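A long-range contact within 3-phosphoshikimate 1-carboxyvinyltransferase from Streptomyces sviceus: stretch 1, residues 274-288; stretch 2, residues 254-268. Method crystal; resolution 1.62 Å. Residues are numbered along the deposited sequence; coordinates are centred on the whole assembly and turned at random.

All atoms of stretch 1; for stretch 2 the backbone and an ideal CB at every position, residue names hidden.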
# COMPACT_ATOMS: atom_id res chain seq x y z
N ALA A 274 3.27 10.06 15.47
CA ALA A 274 4.49 10.35 14.71
C ALA A 274 5.60 9.47 15.26
O ALA A 274 5.55 9.04 16.41
CB ALA A 274 4.90 11.82 14.82
N THR A 275 6.63 9.23 14.43
CA THR A 275 7.79 8.42 14.79
C THR A 275 9.06 9.18 14.47
O THR A 275 9.22 9.65 13.34
CB THR A 275 7.80 7.07 14.04
OG1 THR A 275 6.74 6.25 14.53
CG2 THR A 275 9.11 6.30 14.28
N THR A 276 9.97 9.25 15.44
CA THR A 276 11.25 9.93 15.27
C THR A 276 12.39 8.93 15.40
O THR A 276 12.41 8.15 16.36
CB THR A 276 11.41 11.05 16.31
OG1 THR A 276 10.33 11.99 16.19
CG2 THR A 276 12.73 11.77 16.09
N VAL A 277 13.33 8.94 14.45
CA VAL A 277 14.55 8.15 14.54
C VAL A 277 15.73 9.11 14.58
O VAL A 277 15.79 10.05 13.78
CB VAL A 277 14.68 7.16 13.36
CG1 VAL A 277 16.06 6.51 13.37
CG2 VAL A 277 13.59 6.10 13.48
N ARG A 278 16.65 8.90 15.52
CA ARG A 278 17.83 9.75 15.65
C ARG A 278 19.07 8.87 15.67
O ARG A 278 19.16 7.93 16.46
CB ARG A 278 17.77 10.59 16.94
CG ARG A 278 18.95 11.53 17.12
CD ARG A 278 18.85 12.32 18.43
NE ARG A 278 17.63 13.12 18.47
CZ ARG A 278 16.55 12.81 19.18
NH1 ARG A 278 16.53 11.71 19.92
NH2 ARG A 278 15.49 13.61 19.15
N GLY A 279 20.03 9.18 14.80
CA GLY A 279 21.30 8.46 14.79
C GLY A 279 22.16 8.81 16.01
O GLY A 279 22.24 9.97 16.43
N THR A 280 22.81 7.80 16.57
CA THR A 280 23.64 7.97 17.76
C THR A 280 25.11 7.73 17.48
O THR A 280 25.93 7.95 18.37
CB THR A 280 23.18 7.03 18.88
OG1 THR A 280 23.44 5.68 18.51
CG2 THR A 280 21.70 7.21 19.15
N GLY A 281 25.45 7.31 16.25
CA GLY A 281 26.80 6.86 15.94
C GLY A 281 27.04 5.39 16.23
O GLY A 281 28.03 4.83 15.75
N GLU A 282 26.18 4.78 17.04
CA GLU A 282 26.24 3.35 17.34
C GLU A 282 25.36 2.63 16.33
O GLU A 282 24.15 2.90 16.27
CB GLU A 282 25.78 3.08 18.77
CG GLU A 282 26.09 1.67 19.28
CD GLU A 282 27.43 1.58 19.99
OE1 GLU A 282 27.80 2.53 20.71
OE2 GLU A 282 28.13 0.55 19.82
N LEU A 283 25.96 1.75 15.53
CA LEU A 283 25.22 0.89 14.60
C LEU A 283 25.71 -0.53 14.84
O LEU A 283 26.72 -0.94 14.26
CB LEU A 283 25.43 1.32 13.15
CG LEU A 283 24.27 1.05 12.19
CD1 LEU A 283 23.06 1.88 12.55
CD2 LEU A 283 24.67 1.33 10.75
N ARG A 284 25.03 -1.26 15.71
CA ARG A 284 25.52 -2.55 16.16
C ARG A 284 24.97 -3.69 15.31
O ARG A 284 23.78 -3.73 15.00
CB ARG A 284 25.16 -2.79 17.63
CG ARG A 284 25.75 -1.72 18.53
CD ARG A 284 25.57 -2.03 20.01
NE ARG A 284 24.17 -2.18 20.38
CZ ARG A 284 23.40 -1.21 20.88
NH1 ARG A 284 23.90 0.01 21.08
NH2 ARG A 284 22.13 -1.46 21.17
N GLY A 285 25.85 -4.64 14.97
CA GLY A 285 25.40 -5.80 14.23
C GLY A 285 24.43 -6.65 15.03
O GLY A 285 24.34 -6.58 16.25
N LEU A 286 23.69 -7.49 14.30
CA LEU A 286 22.64 -8.30 14.90
C LEU A 286 22.18 -9.34 13.90
O LEU A 286 22.52 -9.28 12.71
CB LEU A 286 21.44 -7.47 15.37
CG LEU A 286 20.85 -6.34 14.51
CD1 LEU A 286 20.33 -6.80 13.16
CD2 LEU A 286 19.75 -5.61 15.28
N THR A 287 21.38 -10.27 14.40
CA THR A 287 20.56 -11.15 13.59
C THR A 287 19.12 -10.67 13.67
O THR A 287 18.61 -10.44 14.77
CB THR A 287 20.66 -12.59 14.09
OG1 THR A 287 21.99 -13.07 13.89
CG2 THR A 287 19.67 -13.47 13.33
N ALA A 288 18.46 -10.55 12.52
CA ALA A 288 17.09 -10.07 12.47
C ALA A 288 16.24 -11.02 11.63
O ALA A 288 16.57 -11.29 10.47
CB ALA A 288 17.03 -8.64 11.91
N UNK A 254 5.39 -2.58 8.09
CA UNK A 254 6.78 -2.20 7.84
C UNK A 254 7.27 -1.09 8.75
O UNK A 254 8.48 -0.84 8.76
CB UNK A 254 6.95 -1.77 6.38
N UNK A 255 6.38 -0.41 9.50
CA UNK A 255 6.87 0.46 10.57
C UNK A 255 7.74 -0.32 11.56
O UNK A 255 8.64 0.26 12.17
CB UNK A 255 5.70 1.11 11.30
N UNK A 256 7.52 -1.63 11.70
CA UNK A 256 8.37 -2.45 12.55
C UNK A 256 9.85 -2.44 12.18
O UNK A 256 10.68 -2.91 12.97
CB UNK A 256 7.86 -3.89 12.52
N UNK A 257 10.20 -1.94 11.00
CA UNK A 257 11.60 -1.77 10.67
C UNK A 257 12.31 -0.90 11.71
O UNK A 257 13.50 -1.11 12.00
CB UNK A 257 11.74 -1.16 9.28
N UNK A 258 11.61 0.07 12.32
CA UNK A 258 12.33 0.96 13.24
C UNK A 258 12.70 0.25 14.53
O UNK A 258 13.63 0.68 15.22
CB UNK A 258 11.49 2.20 13.56
N UNK A 259 12.01 -0.84 14.88
CA UNK A 259 12.39 -1.62 16.04
C UNK A 259 13.73 -2.32 15.81
O UNK A 259 14.50 -2.51 16.75
CB UNK A 259 11.30 -2.64 16.37
N UNK A 260 14.03 -2.66 14.55
CA UNK A 260 15.36 -3.16 14.17
C UNK A 260 16.41 -2.07 14.34
O UNK A 260 17.49 -2.30 14.88
CB UNK A 260 15.36 -3.66 12.73
N UNK A 261 16.11 -0.87 13.85
CA UNK A 261 17.05 0.24 14.02
C UNK A 261 17.35 0.51 15.49
O UNK A 261 18.50 0.77 15.86
CB UNK A 261 16.49 1.51 13.36
N UNK A 262 16.33 0.43 16.35
CA UNK A 262 16.55 0.61 17.78
C UNK A 262 17.49 -0.46 18.34
O UNK A 262 18.39 -0.15 19.15
CB UNK A 262 15.21 0.58 18.53
N UNK A 263 17.31 -1.72 17.92
CA UNK A 263 18.21 -2.80 18.34
C UNK A 263 19.66 -2.57 17.89
O UNK A 263 20.60 -3.09 18.50
CB UNK A 263 17.71 -4.13 17.79
N UNK A 264 19.85 -1.84 16.79
CA UNK A 264 21.20 -1.46 16.37
C UNK A 264 21.73 -0.26 17.15
O UNK A 264 22.90 0.10 16.97
CB UNK A 264 21.21 -1.15 14.87
N UNK A 265 20.91 0.38 17.96
CA UNK A 265 21.38 1.46 18.81
C UNK A 265 20.92 2.85 18.43
O UNK A 265 21.32 3.82 19.09
CB UNK A 265 22.91 1.44 18.83
N UNK A 266 20.10 2.98 17.38
CA UNK A 266 19.48 4.26 17.08
C UNK A 266 18.49 4.62 18.19
O UNK A 266 17.98 3.75 18.89
CB UNK A 266 18.78 4.22 15.72
N UNK A 267 18.24 5.93 18.35
CA UNK A 267 17.21 6.41 19.27
C UNK A 267 15.89 6.45 18.49
O UNK A 267 15.75 7.22 17.53
CB UNK A 267 17.56 7.78 19.85
N UNK A 268 14.95 5.59 18.87
CA UNK A 268 13.69 5.45 18.15
C UNK A 268 12.55 5.77 19.09
O UNK A 268 12.38 5.09 20.12
CB UNK A 268 13.53 4.04 17.57

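Positions 254, 256, 257 and 259 have nothing of stretch 1 near their ideal CB: D254, G256, F257 and D259. Position 255 points toward stretch 1 but stands off from it, so only a side chain of some length could arrive. It is L255, whose CD2 comes 4.1 Å from T275 OG1.

Position 258 has its ideal CB 4.4 Å from V277 CG2 and 4.8 Å from T275 CG2. Methyl groups ask for a small or branched apolar residue; V258 puts CG1 4.1 Å from V277 CG2. One turn on, position 261 looks sideways at V277 CG1, and a longer apolar chain suits it: L261 brings CD1 to 4.3 Å from that methyl.

Position 260 points sideways, its ideal CB 5.3 Å from A288 CB and 5.4 Å from L286 CD2, where several aliphatic residues would serve. V260 uses CG1, 4.5 Å from A288 CB and 4.4 Å from L286 CD2. Position 262 points away, leaving its choice free of stretch 1; R262 pairs instead with D259.

The ideal CB of position 263 is 3.6 Å from L286 CD2, and the carbonyl of T287 lies farther along. A long chain with an apolar stem and a donor at its tip, lysine or arginine, fits both. R263 lays one guanidinium face by L286 CD2 while NH1 donates to T287 O at 2.9 Å.

Position 264 points sideways, its ideal CB 3.6 Å from R284 O, with L283 CD1 at 4.2 Å and L286 CD2 at 4.7 Å. This favours an apolar chain with some reach, leucine or the longer and more flexible methionine. M264 sets CG 3.6 Å from L286 CD2 and CE 3.9 Å from L283 CG; its backbone O accepts from R284 N at 2.8 Å.

Position 265 has a positive phi of 109°, closing the helix in a Schellman motif. A CB there would jam against the preceding carbonyl and sit 2.8 Å from R284 NH1, a clash. Glycine is the answer twice over, and G265 O accepts from T280 OG1 at 2.9 Å.

Position 266 holds its CB 3.8 Å from R278 O and 4.3 Å from V277 CG1, favouring something small and apolar: A266.

Position 267 pairs with R278 through two backbone hydrogen bonds, N to R278 O (2.9 Å) and O to R278 N (2.8 Å). Its side chain shares a sheet face with that arginine, so an acid is the obvious choice. E267 OE1 takes a salt bridge from R278 NH1 at 2.8 Å.

Position 268 shares the other face with V277, where a beta-branched apolar residue suits the strand. V268 sets CG2 4.0 Å from V277 CG2.

Stretch 2 (254-268) DLGFVDVLRRMGAEV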
# COMPACT_ATOMS: atom_id res chain seq x y z
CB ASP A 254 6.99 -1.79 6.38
CG ASP A 254 7.09 -2.98 5.44
OD1 ASP A 254 7.04 -4.14 5.92
OD2 ASP A 254 7.19 -2.75 4.22
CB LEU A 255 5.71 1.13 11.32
CG LEU A 255 6.16 2.21 12.33
CD1 LEU A 255 6.96 3.30 11.63
CD2 LEU A 255 4.98 2.85 13.03
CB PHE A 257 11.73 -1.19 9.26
CG PHE A 257 13.16 -0.92 8.83
CD1 PHE A 257 14.02 -1.98 8.54
CD2 PHE A 257 13.63 0.38 8.69
CE1 PHE A 257 15.32 -1.74 8.13
CE2 PHE A 257 14.92 0.63 8.28
CZ PHE A 257 15.78 -0.43 8.01
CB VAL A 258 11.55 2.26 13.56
CG1 VAL A 258 11.20 3.02 12.29
CG2 VAL A 258 10.30 1.98 14.40
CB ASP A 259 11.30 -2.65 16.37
CG ASP A 259 9.99 -1.99 16.75
OD1 ASP A 259 10.03 -0.96 17.46
OD2 ASP A 259 8.91 -2.48 16.34
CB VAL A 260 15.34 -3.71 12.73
CG1 VAL A 260 16.73 -4.22 12.35
CG2 VAL A 260 14.30 -4.83 12.58
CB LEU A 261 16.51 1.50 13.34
CG LEU A 261 16.31 1.40 11.83
CD1 LEU A 261 15.74 2.71 11.30
CD2 LEU A 261 17.60 1.00 11.09
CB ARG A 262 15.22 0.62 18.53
CG ARG A 262 15.37 1.05 19.99
CD ARG A 262 14.12 0.77 20.82
NE ARG A 262 13.03 1.69 20.49
CZ ARG A 262 11.91 1.32 19.87
NH1 ARG A 262 11.75 0.05 19.51
NH2 ARG A 262 10.96 2.20 19.61
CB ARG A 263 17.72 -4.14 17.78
CG ARG A 263 16.47 -4.74 18.40
CD ARG A 263 16.27 -6.17 17.89
NE ARG A 263 17.39 -7.01 18.30
CZ ARG A 263 17.91 -8.00 17.59
NH1 ARG A 263 17.41 -8.35 16.41
NH2 ARG A 263 18.93 -8.68 18.09
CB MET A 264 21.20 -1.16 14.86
CG MET A 264 20.66 -2.32 14.04
SD MET A 264 20.72 -2.04 12.25
CE MET A 264 22.45 -2.40 11.92
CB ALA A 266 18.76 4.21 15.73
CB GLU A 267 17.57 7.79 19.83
CG GLU A 267 18.55 7.74 20.99
CD GLU A 267 19.11 9.11 21.36
OE1 GLU A 267 18.65 10.13 20.81
OE2 GLU A 267 20.03 9.17 22.21
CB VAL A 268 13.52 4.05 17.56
CG1 VAL A 268 12.14 3.92 16.90
CG2 VAL A 268 14.64 3.77 16.58
O HOH W 1 19.83 -0.25 22.27
O HOH W 2 20.43 -4.24 21.05
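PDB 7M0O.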